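Local structure of cortical-lytic enzyme (Bacillus cereus, 4S3J) at residues T194-F199 / L234-I239; A295-G300 / W383-R388; M320-Y325 / Q391-L396. The protein hydrolyses partially degraded cortex peptidoglycan during spore germination, probably acting as an N-acetylglucosaminidase that recognises muramic acid delta-lactam residues. All coordinates share one frame; numbering follows the deposited sequence.

Contact 1 of 3, residues T194-F199 / L234-I239; sequences TIQNKF and LRNVKI
Two outer helices of the TIM barrel meet here through Q196 of helix 193-210 and N236 of helix 227-240. The helices lie in sequence on either side of strand 214-218, just beyond which comes E220, the probable proton donor. The contact itself is at the surface, away from that residue, and small: one pair of amide side chains bridges the gap. N236 ND2 donates to Q196 OE1 at 2.9 Å. The N-H points well at its acceptor, with an angle of 160°. Seen from the acceptor, the donor sits nearly along the C=O axis, at 169°. The oxygen lies in the amide plane of N236. The two amide planes are nonetheless turned 49° apart, and the side chains cross at about a right angle. Q196 spans the distance because it is stretched out: CG is anti to the backbone N and CD continues straight on. N236 reaches back with a shorter arm. Its CG stands beside the backbone N, opposite the carbonyl carbon. Both side chains rise from regular helix, where F199 N bonds to I195 O at 2.8 Å and K238 N to L234 O at 2.9 Å. Around the contact, Q196 NE2 donates to I189 O of helix 183-191, and the Q196 side chain touches F233. L234 packs on Q272 and I275 of helix 269-275, which carries the row of outer helices onward. The chemistry settles the amide orientations. With NE2 of Q196 given to a backbone carbonyl, the oxygen is the end left to face helix 227-240, and N236 must turn its NH2 toward it. One straight, uncharged bond therefore ties the two helices at this point.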
loop_
_atom_site.group_PDB
_atom_site.type_symbol
_atom_site.label_atom_id
_atom_site.label_comp_id
_atom_site.label_asym_id
_atom_site.label_seq_id
_atom_site.Cartn_x
_atom_site.Cartn_y
_atom_site.Cartn_z
ATOM N N THR A 194 35.668 -0.552 -10.164
ATOM C CA THR A 194 36.016 -1.947 -9.903
ATOM C C THR A 194 35.017 -2.612 -8.951
ATOM O O THR A 194 34.539 -3.719 -9.218
ATOM C CB THR A 194 37.421 -2.059 -9.331
ATOM O OG1 THR A 194 38.346 -1.531 -10.291
ATOM C CG2 THR A 194 37.773 -3.512 -9.022
ATOM N N ILE A 195 34.708 -1.942 -7.845
ATOM C CA ILE A 195 33.723 -2.457 -6.892
ATOM C C ILE A 195 32.340 -2.522 -7.530
ATOM O O ILE A 195 31.640 -3.517 -7.370
ATOM C CB ILE A 195 33.678 -1.585 -5.630
ATOM C CG1 ILE A 195 34.987 -1.739 -4.850
ATOM C CG2 ILE A 195 32.491 -1.947 -4.738
ATOM C CD1 ILE A 195 35.161 -0.758 -3.739
ATOM N N GLN A 196 31.959 -1.488 -8.273
ATOM C CA GLN A 196 30.628 -1.461 -8.885
ATOM C C GLN A 196 30.479 -2.610 -9.886
ATOM O O GLN A 196 29.425 -3.216 -9.989
ATOM C CB GLN A 196 30.361 -0.112 -9.561
ATOM C CG GLN A 196 28.958 0.014 -10.108
ATOM C CD GLN A 196 28.699 1.359 -10.756
ATOM O OE1 GLN A 196 28.393 1.434 -11.946
ATOM N NE2 GLN A 196 28.781 2.420 -9.972
ATOM N N ASN A 197 31.544 -2.921 -10.625
ATOM C CA ASN A 197 31.465 -4.004 -11.600
ATOM C C ASN A 197 31.253 -5.352 -10.915
ATOM O O ASN A 197 30.434 -6.167 -11.352
ATOM C CB ASN A 197 32.742 -4.041 -12.448
ATOM C CG ASN A 197 32.747 -5.181 -13.440
ATOM O OD1 ASN A 197 31.896 -5.252 -14.323
ATOM N ND2 ASN A 197 33.701 -6.097 -13.287
ATOM N N LYS A 198 31.966 -5.559 -9.814
ATOM C CA LYS A 198 31.818 -6.765 -9.003
ATOM C C LYS A 198 30.422 -6.840 -8.399
ATOM O O LYS A 198 29.800 -7.897 -8.361
ATOM C CB LYS A 198 32.856 -6.786 -7.881
ATOM C CG LYS A 198 32.739 -7.979 -6.934
ATOM C CD LYS A 198 33.909 -8.049 -5.950
ATOM C CE LYS A 198 33.666 -9.117 -4.881
ATOM N NZ LYS A 198 34.503 -8.922 -3.653
ATOM N N PHE A 199 29.949 -5.692 -7.938
ATOM C CA PHE A 199 28.615 -5.560 -7.340
ATOM C C PHE A 199 27.537 -6.000 -8.319
ATOM O O PHE A 199 26.669 -6.823 -7.975
ATOM C CB PHE A 199 28.414 -4.101 -6.892
ATOM C CG PHE A 199 27.156 -3.841 -6.079
ATOM C CD1 PHE A 199 26.854 -4.609 -4.963
ATOM C CD2 PHE A 199 26.339 -2.783 -6.396
ATOM C CE1 PHE A 199 25.726 -4.350 -4.204
ATOM C CE2 PHE A 199 25.201 -2.512 -5.637
ATOM C CZ PHE A 199 24.916 -3.298 -4.527
ATOM N N LEU A 234 22.395 3.125 -12.406
ATOM C CA LEU A 234 21.158 2.508 -12.863
ATOM C C LEU A 234 21.238 2.201 -14.356
ATOM O O LEU A 234 20.808 1.121 -14.777
ATOM C CB LEU A 234 19.961 3.400 -12.545
ATOM C CG LEU A 234 19.641 3.532 -11.045
ATOM C CD1 LEU A 234 18.606 4.617 -10.885
ATOM C CD2 LEU A 234 19.155 2.212 -10.429
ATOM N N ARG A 235 21.853 3.088 -15.149
ATOM C CA ARG A 235 22.023 2.792 -16.561
ATOM C C ARG A 235 22.920 1.577 -16.729
ATOM O O ARG A 235 22.653 0.722 -17.559
ATOM C CB ARG A 235 22.616 3.979 -17.344
ATOM C CG ARG A 235 21.803 5.257 -17.274
ATOM C CD ARG A 235 22.391 6.406 -18.096
ATOM N NE ARG A 235 21.621 7.627 -17.858
ATOM C CZ ARG A 235 22.042 8.679 -17.160
ATOM N NH1 ARG A 235 23.271 8.715 -16.649
ATOM N NH2 ARG A 235 21.233 9.719 -16.987
ATOM N N ASN A 236 23.986 1.486 -15.932
ATOM C CA ASN A 236 24.903 0.356 -16.059
ATOM C C ASN A 236 24.221 -0.973 -15.750
ATOM O O ASN A 236 24.453 -1.966 -16.432
ATOM C CB ASN A 236 26.110 0.529 -15.144
ATOM C CG ASN A 236 27.058 1.627 -15.615
ATOM O OD1 ASN A 236 27.012 2.064 -16.771
ATOM N ND2 ASN A 236 27.915 2.088 -14.709
ATOM N N VAL A 237 23.381 -0.999 -14.717
ATOM C CA VAL A 237 22.643 -2.215 -14.393
ATOM C C VAL A 237 21.637 -2.547 -15.495
ATOM O O VAL A 237 21.560 -3.692 -15.939
ATOM C CB VAL A 237 21.888 -2.092 -13.046
ATOM C CG1 VAL A 237 21.046 -3.339 -12.798
ATOM C CG2 VAL A 237 22.874 -1.880 -11.896
ATOM N N LYS A 238 20.870 -1.544 -15.915
ATOM C CA LYS A 238 19.829 -1.736 -16.933
ATOM C C LYS A 238 20.420 -2.346 -18.198
ATOM O O LYS A 238 19.858 -3.282 -18.775
ATOM C CB LYS A 238 19.148 -0.407 -17.263
ATOM C CG LYS A 238 18.052 -0.533 -18.318
ATOM C CD LYS A 238 16.939 -1.421 -17.862
ATOM C CE LYS A 238 15.850 -1.481 -18.899
ATOM N NZ LYS A 238 14.928 -2.589 -18.580
ATOM N N ILE A 239 21.566 -1.835 -18.618
ATOM C CA ILE A 239 22.151 -2.332 -19.852
ATOM C C ILE A 239 22.578 -3.790 -19.705
ATOM O O ILE A 239 22.461 -4.546 -20.653
ATOM C CB ILE A 239 23.358 -1.469 -20.283
ATOM C CG1 ILE A 239 22.887 -0.070 -20.698
ATOM C CG2 ILE A 239 24.128 -2.128 -21.424
ATOM C CD1 ILE A 239 24.011 0.968 -20.751
#

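Contact 2 of 3, residues A295-G300 / W383-R388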
loop_
_atom_site.group_PDB
_atom_site.type_symbol
_atom_site.label_atom_id
_atom_site.label_comp_id
_atom_site.label_asym_id
_atom_site.label_seq_id
_atom_site.Cartn_x
_atom_site.Cartn_y
_atom_site.Cartn_z
ATOM N N ALA A 295 -3.476 11.899 9.625
ATOM C CA ALA A 295 -3.559 10.834 8.624
ATOM C C ALA A 295 -2.163 10.467 8.089
ATOM O O ALA A 295 -1.358 11.352 7.795
ATOM C CB ALA A 295 -4.444 11.238 7.499
ATOM N N ILE A 296 -1.922 9.175 7.909
ATOM C CA ILE A 296 -0.617 8.692 7.449
ATOM C C ILE A 296 -0.399 9.021 5.963
ATOM O O ILE A 296 0.709 9.391 5.565
ATOM C CB ILE A 296 -0.451 7.154 7.691
ATOM C CG1 ILE A 296 -0.232 6.826 9.179
ATOM C CG2 ILE A 296 0.767 6.596 6.968
ATOM C CD1 ILE A 296 -1.374 7.055 10.040
ATOM N N SER A 297 -1.433 8.870 5.143
ATOM C CA SER A 297 -1.321 9.119 3.706
ATOM C C SER A 297 -2.543 9.879 3.167
ATOM O O SER A 297 -3.363 9.335 2.401
ATOM C CB SER A 297 -1.121 7.790 2.972
ATOM O OG SER A 297 -2.151 6.863 3.275
ATOM N N PRO A 298 -2.707 11.150 3.584
ATOM C CA PRO A 298 -3.867 11.959 3.187
ATOM C C PRO A 298 -3.963 12.050 1.662
ATOM O O PRO A 298 -2.935 12.215 1.016
ATOM C CB PRO A 298 -3.576 13.320 3.821
ATOM C CG PRO A 298 -2.094 13.342 3.984
ATOM C CD PRO A 298 -1.719 11.940 4.337
ATOM N N ILE A 299 -5.162 11.919 1.104
ATOM C CA ILE A 299 -5.295 11.676 -0.326
ATOM C C ILE A 299 -4.962 12.907 -1.178
ATOM O O ILE A 299 -4.510 12.765 -2.299
ATOM C CB ILE A 299 -6.721 11.159 -0.631
ATOM C CG1 ILE A 299 -6.746 10.479 -2.001
ATOM C CG2 ILE A 299 -7.730 12.270 -0.504
ATOM C CD1 ILE A 299 -7.963 9.594 -2.211
ATOM N N GLY A 300 -5.167 14.108 -0.653
ATOM C CA GLY A 300 -4.811 15.317 -1.384
ATOM C C GLY A 300 -3.325 15.378 -1.696
ATOM O O GLY A 300 -2.920 15.491 -2.862
ATOM N N TRP A 383 -4.995 7.140 13.950
ATOM C CA TRP A 383 -5.302 7.289 12.519
ATOM C C TRP A 383 -4.905 5.978 11.849
ATOM O O TRP A 383 -3.871 5.421 12.195
ATOM C CB TRP A 383 -4.551 8.475 11.900
ATOM C CG TRP A 383 -5.084 9.787 12.358
ATOM C CD1 TRP A 383 -4.768 10.449 13.509
ATOM C CD2 TRP A 383 -6.057 10.591 11.684
ATOM N NE1 TRP A 383 -5.484 11.621 13.594
ATOM C CE2 TRP A 383 -6.272 11.745 12.482
ATOM C CE3 TRP A 383 -6.758 10.458 10.480
ATOM C CZ2 TRP A 383 -7.197 12.729 12.129
ATOM C CZ3 TRP A 383 -7.644 11.454 10.119
ATOM C CH2 TRP A 383 -7.856 12.572 10.936
ATOM N N PHE A 384 -5.734 5.461 10.943
ATOM C CA PHE A 384 -5.434 4.158 10.367
ATOM C C PHE A 384 -6.023 4.025 8.960
ATOM O O PHE A 384 -6.350 5.040 8.338
ATOM C CB PHE A 384 -5.882 3.032 11.337
ATOM C CG PHE A 384 -7.357 2.869 11.511
ATOM C CD1 PHE A 384 -8.110 3.778 12.266
ATOM C CD2 PHE A 384 -7.987 1.756 10.983
ATOM C CE1 PHE A 384 -9.502 3.592 12.413
ATOM C CE2 PHE A 384 -9.374 1.579 11.119
ATOM C CZ PHE A 384 -10.115 2.473 11.864
ATOM N N GLU A 385 -6.074 2.802 8.438
ATOM C CA GLU A 385 -6.570 2.544 7.091
ATOM C C GLU A 385 -7.756 1.603 7.174
ATOM O O GLU A 385 -7.720 0.637 7.948
ATOM C CB GLU A 385 -5.487 1.919 6.225
ATOM C CG GLU A 385 -4.219 2.752 6.040
ATOM C CD GLU A 385 -4.451 3.970 5.154
ATOM O OE1 GLU A 385 -5.318 3.909 4.245
ATOM O OE2 GLU A 385 -3.787 4.998 5.389
ATOM N N ASP A 386 -8.804 1.845 6.374
ATOM C CA ASP A 386 -9.913 0.892 6.303
ATOM C C ASP A 386 -10.472 0.819 4.883
ATOM O O ASP A 386 -9.916 1.418 3.954
ATOM C CB ASP A 386 -11.039 1.205 7.319
ATOM C CG ASP A 386 -11.871 2.451 6.984
ATOM O OD1 ASP A 386 -11.754 3.034 5.886
ATOM O OD2 ASP A 386 -12.701 2.832 7.856
ATOM N N ALA A 387 -11.567 0.070 4.709
ATOM C CA ALA A 387 -12.077 -0.190 3.369
ATOM C C ALA A 387 -12.453 1.093 2.612
ATOM O O ALA A 387 -12.291 1.170 1.377
ATOM C CB ALA A 387 -13.271 -1.138 3.435
ATOM N N ARG A 388 -12.959 2.088 3.336
ATOM C CA ARG A 388 -13.367 3.340 2.710
ATOM C C ARG A 388 -12.178 4.059 2.084
ATOM O O ARG A 388 -12.252 4.497 0.924
ATOM C CB ARG A 388 -14.051 4.264 3.725
ATOM C CG ARG A 388 -15.394 3.708 4.220
ATOM C CD ARG A 388 -15.942 4.484 5.398
ATOM N NE ARG A 388 -15.120 4.332 6.603
ATOM C CZ ARG A 388 -15.478 4.762 7.812
ATOM N NH1 ARG A 388 -16.648 5.363 7.983
ATOM N NH2 ARG A 388 -14.666 4.581 8.850
HETATM O O HOH W 1 -4.540 7.515 8.356
HETATM O O HOH W 2 -4.086 7.647 5.639
HETATM O O HOH W 3 -5.320 5.816 2.415
#
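E385 OE2 is gripped by water 2, which donates to it at 2.7 Å, and by N323 ND2 of strand 318-330; S297 OG lies 3.3 Å from the same OE2. Water 2 also takes the N-H of S297 at 3.0 Å. S297 OG is itself bonded to N323 OD1, so one asparagine amide holds both residues. The other carboxylate oxygen, E385 OE1, accepts from water 3 at 2.6 Å and from S389 OG. A bend at chi2 (-71°) brings the carboxylate toward the 295-300 segment. Further along, water 1 joins I296 N to F384 O. The apolar end is at W383. A295 N sits 3.5 Å above one face of the indole, offset toward the rim, and A295 CB rests on W383 CE3 at 3.9 Å. I296 CD1 meets W383 CB, the two side chains running in opposite directions. W383 ends the last strand before helix 387-400, in what is consistent with the alpha+beta insertion of many family 18 enzymes. D386 takes the N-cap position of that helix, with a weak bond from R388 N to its OD1. The buried carboxylate of E385 is thus met by waters, an amide and a hydroxyl, which would probably help it stay ionised.

Contact 3 of 3, residues M320-Y325 / Q391-L396; sequences MGQNLY and QSKFNL
Strand residues 320-323 run past helix residues 391-396 with Q322 and K393 nearest, their CA atoms 8.7 Å apart. M320 and Q322 both point toward the helix, and K393 points back between them. K393 NZ donates to Q322 OE1 at 3.2 Å, on a lone pair in the carbonyl plane, with a C=O...N angle of 119°. The glutamine oxygen also lies alongside the lysine chain, 3.5 Å from K393 CG. Bends at chi2 and chi4 of K393 curl the chain round this oxygen. M320 crosses the base of the lysine at about a right angle, and its CE touches K393 CB at 4.0 Å. The ammonium group has further acceptors: water 4 at 2.8 Å from K393 NZ, water 3 at 2.7 Å from K393 NZ, and S297 O, just before helix 299-312. Q322 is held from its other end, since its NE2 donates to N323 O at 3.1 Å. The strand pairs with 404-408, so this is barrel wall against an outer helix. The far side of the helix meets the second LysM domain: Q391 touches R65 and T69, and N395 ND2 bonds to T69 OG1. The lysine is buried, and its ammonium has three protons for four acceptors. Not all four can have a full bond at once, so at least one proton is shared or one contact is mainly electrostatic. Together they would probably pay for burying the charge, while the NE2 bond fixes which way the Q322 amide is turned.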
loop_
_atom_site.group_PDB
_atom_site.type_symbol
_atom_site.label_atom_id
_atom_site.label_comp_id
_atom_site.label_asym_id
_atom_site.label_seq_id
_atom_site.Cartn_x
_atom_site.Cartn_y
_atom_site.Cartn_z
ATOM N N MET A 320 2.161 3.431 -6.748
ATOM C CA MET A 320 1.807 4.238 -5.582
ATOM C C MET A 320 2.047 3.472 -4.289
ATOM O O MET A 320 1.440 2.420 -4.060
ATOM C CB MET A 320 0.330 4.662 -5.668
ATOM C CG MET A 320 -0.155 5.521 -4.492
ATOM S SD MET A 320 -1.947 5.774 -4.546
ATOM C CE MET A 320 -2.524 4.162 -4.036
ATOM N N GLY A 321 2.917 3.997 -3.435
ATOM C CA GLY A 321 3.130 3.407 -2.122
ATOM C C GLY A 321 1.901 3.545 -1.252
ATOM O O GLY A 321 1.244 4.585 -1.255
ATOM N N GLN A 322 1.555 2.468 -0.544
ATOM C CA GLN A 322 0.406 2.471 0.349
ATOM C C GLN A 322 0.724 1.773 1.660
ATOM O O GLN A 322 1.065 0.600 1.670
ATOM C CB GLN A 322 -0.779 1.786 -0.321
ATOM C CG GLN A 322 -2.032 1.751 0.542
ATOM C CD GLN A 322 -2.567 3.148 0.850
ATOM O OE1 GLN A 322 -2.721 3.982 -0.048
ATOM N NE2 GLN A 322 -2.845 3.407 2.127
ATOM N N ASN A 323 0.552 2.492 2.762
ATOM C CA ASN A 323 0.692 1.926 4.095
ATOM C C ASN A 323 -0.493 1.035 4.427
ATOM O O ASN A 323 -1.639 1.367 4.081
ATOM C CB ASN A 323 0.793 3.048 5.135
ATOM C CG ASN A 323 -0.378 4.005 5.055
ATOM O OD1 ASN A 323 -0.535 4.731 4.054
ATOM N ND2 ASN A 323 -1.246 3.980 6.067
ATOM N N LEU A 324 -0.226 -0.075 5.106
ATOM C CA LEU A 324 -1.308 -0.875 5.680
ATOM C C LEU A 324 -1.462 -0.582 7.182
ATOM O O LEU A 324 -2.484 -0.947 7.794
ATOM C CB LEU A 324 -1.051 -2.366 5.432
ATOM C CG LEU A 324 -1.187 -2.812 3.965
ATOM C CD1 LEU A 324 -0.735 -4.269 3.826
ATOM C CD2 LEU A 324 -2.605 -2.651 3.509
ATOM N N TYR A 325 -0.476 0.102 7.756
ATOM C CA TYR A 325 -0.472 0.423 9.180
ATOM C C TYR A 325 -1.120 1.769 9.479
ATOM O O TYR A 325 -1.164 2.661 8.625
ATOM C CB TYR A 325 0.974 0.440 9.715
ATOM C CG TYR A 325 1.861 1.387 8.923
ATOM C CD1 TYR A 325 2.525 0.959 7.769
ATOM C CD2 TYR A 325 2.024 2.721 9.308
ATOM C CE1 TYR A 325 3.305 1.826 7.029
ATOM C CE2 TYR A 325 2.823 3.594 8.565
ATOM C CZ TYR A 325 3.454 3.136 7.434
ATOM O OH TYR A 325 4.210 3.993 6.696
ATOM N N GLN A 391 -10.593 2.203 -0.856
ATOM C CA GLN A 391 -11.394 2.404 -2.067
ATOM C C GLN A 391 -11.142 3.784 -2.683
ATOM O O GLN A 391 -11.030 3.902 -3.910
ATOM C CB GLN A 391 -12.884 2.195 -1.774
ATOM C CG GLN A 391 -13.777 2.230 -3.018
ATOM C CD GLN A 391 -13.440 1.149 -4.026
ATOM O OE1 GLN A 391 -13.605 -0.044 -3.760
ATOM N NE2 GLN A 391 -12.928 1.559 -5.189
ATOM N N SER A 392 -11.005 4.821 -1.861
ATOM C CA SER A 392 -10.654 6.141 -2.379
ATOM C C SER A 392 -9.315 6.129 -3.089
ATOM O O SER A 392 -9.160 6.776 -4.125
ATOM C CB SER A 392 -10.631 7.170 -1.268
ATOM O OG SER A 392 -11.946 7.300 -0.729
ATOM N N LYS A 393 -8.355 5.407 -2.537
ATOM C CA LYS A 393 -7.039 5.294 -3.159
ATOM C C LYS A 393 -7.084 4.521 -4.475
ATOM O O LYS A 393 -6.446 4.927 -5.453
ATOM C CB LYS A 393 -6.068 4.632 -2.190
ATOM C CG LYS A 393 -5.651 5.524 -1.018
ATOM C CD LYS A 393 -4.732 6.636 -1.487
ATOM C CE LYS A 393 -4.339 7.608 -0.370
ATOM N NZ LYS A 393 -3.569 6.987 0.741
ATOM N N PHE A 394 -7.865 3.439 -4.529
ATOM C CA PHE A 394 -8.043 2.693 -5.779
ATOM C C PHE A 394 -8.654 3.612 -6.851
ATOM O O PHE A 394 -8.228 3.580 -8.013
ATOM C CB PHE A 394 -8.949 1.474 -5.578
ATOM C CG PHE A 394 -8.330 0.333 -4.777
ATOM C CD1 PHE A 394 -6.954 0.241 -4.520
ATOM C CD2 PHE A 394 -9.168 -0.646 -4.232
ATOM C CE1 PHE A 394 -6.430 -0.829 -3.809
ATOM C CE2 PHE A 394 -8.650 -1.698 -3.512
ATOM C CZ PHE A 394 -7.265 -1.785 -3.288
ATOM N N ASN A 395 -9.659 4.410 -6.484
ATOM C CA ASN A 395 -10.294 5.330 -7.440
ATOM C C ASN A 395 -9.303 6.407 -7.916
ATOM O O ASN A 395 -9.317 6.811 -9.084
ATOM C CB ASN A 395 -11.529 5.969 -6.828
ATOM C CG ASN A 395 -12.672 4.976 -6.658
ATOM O OD1 ASN A 395 -12.597 3.822 -7.111
ATOM N ND2 ASN A 395 -13.721 5.410 -5.983
ATOM N N LEU A 396 -8.427 6.862 -7.019
ATOM C CA LEU A 396 -7.378 7.804 -7.415
ATOM C C LEU A 396 -6.444 7.186 -8.467
ATOM O O LEU A 396 -6.061 7.852 -9.445
ATOM C CB LEU A 396 -6.589 8.246 -6.194
ATOM C CG LEU A 396 -5.372 9.146 -6.439
ATOM C CD1 LEU A 396 -5.818 10.472 -7.076
ATOM C CD2 LEU A 396 -4.623 9.407 -5.156
HETATM O O HOH W 4 -1.019 6.525 -0.429
HETATM O O HOH W 3 -5.320 5.816 2.415
#

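All three contacts belong to the family 18 barrel domain. Contact 1 comes first along the chain, on helices 193-210 and 227-240, and closes before the others open. It stands apart: its centre is about 39 Å from that of contact 2 and about 34 Å from that of contact 3. Contacts 2 and 3 are neighbours, with centres about 8 Å apart. Their segments alternate along the chain, both use helix 387-400, and they share water 3. Together they join the start of helix 299-312, strand 318-330 and the start of helix 387-400 in one buried polar network. Contact 1 instead links two helices on the barrel's outer surface.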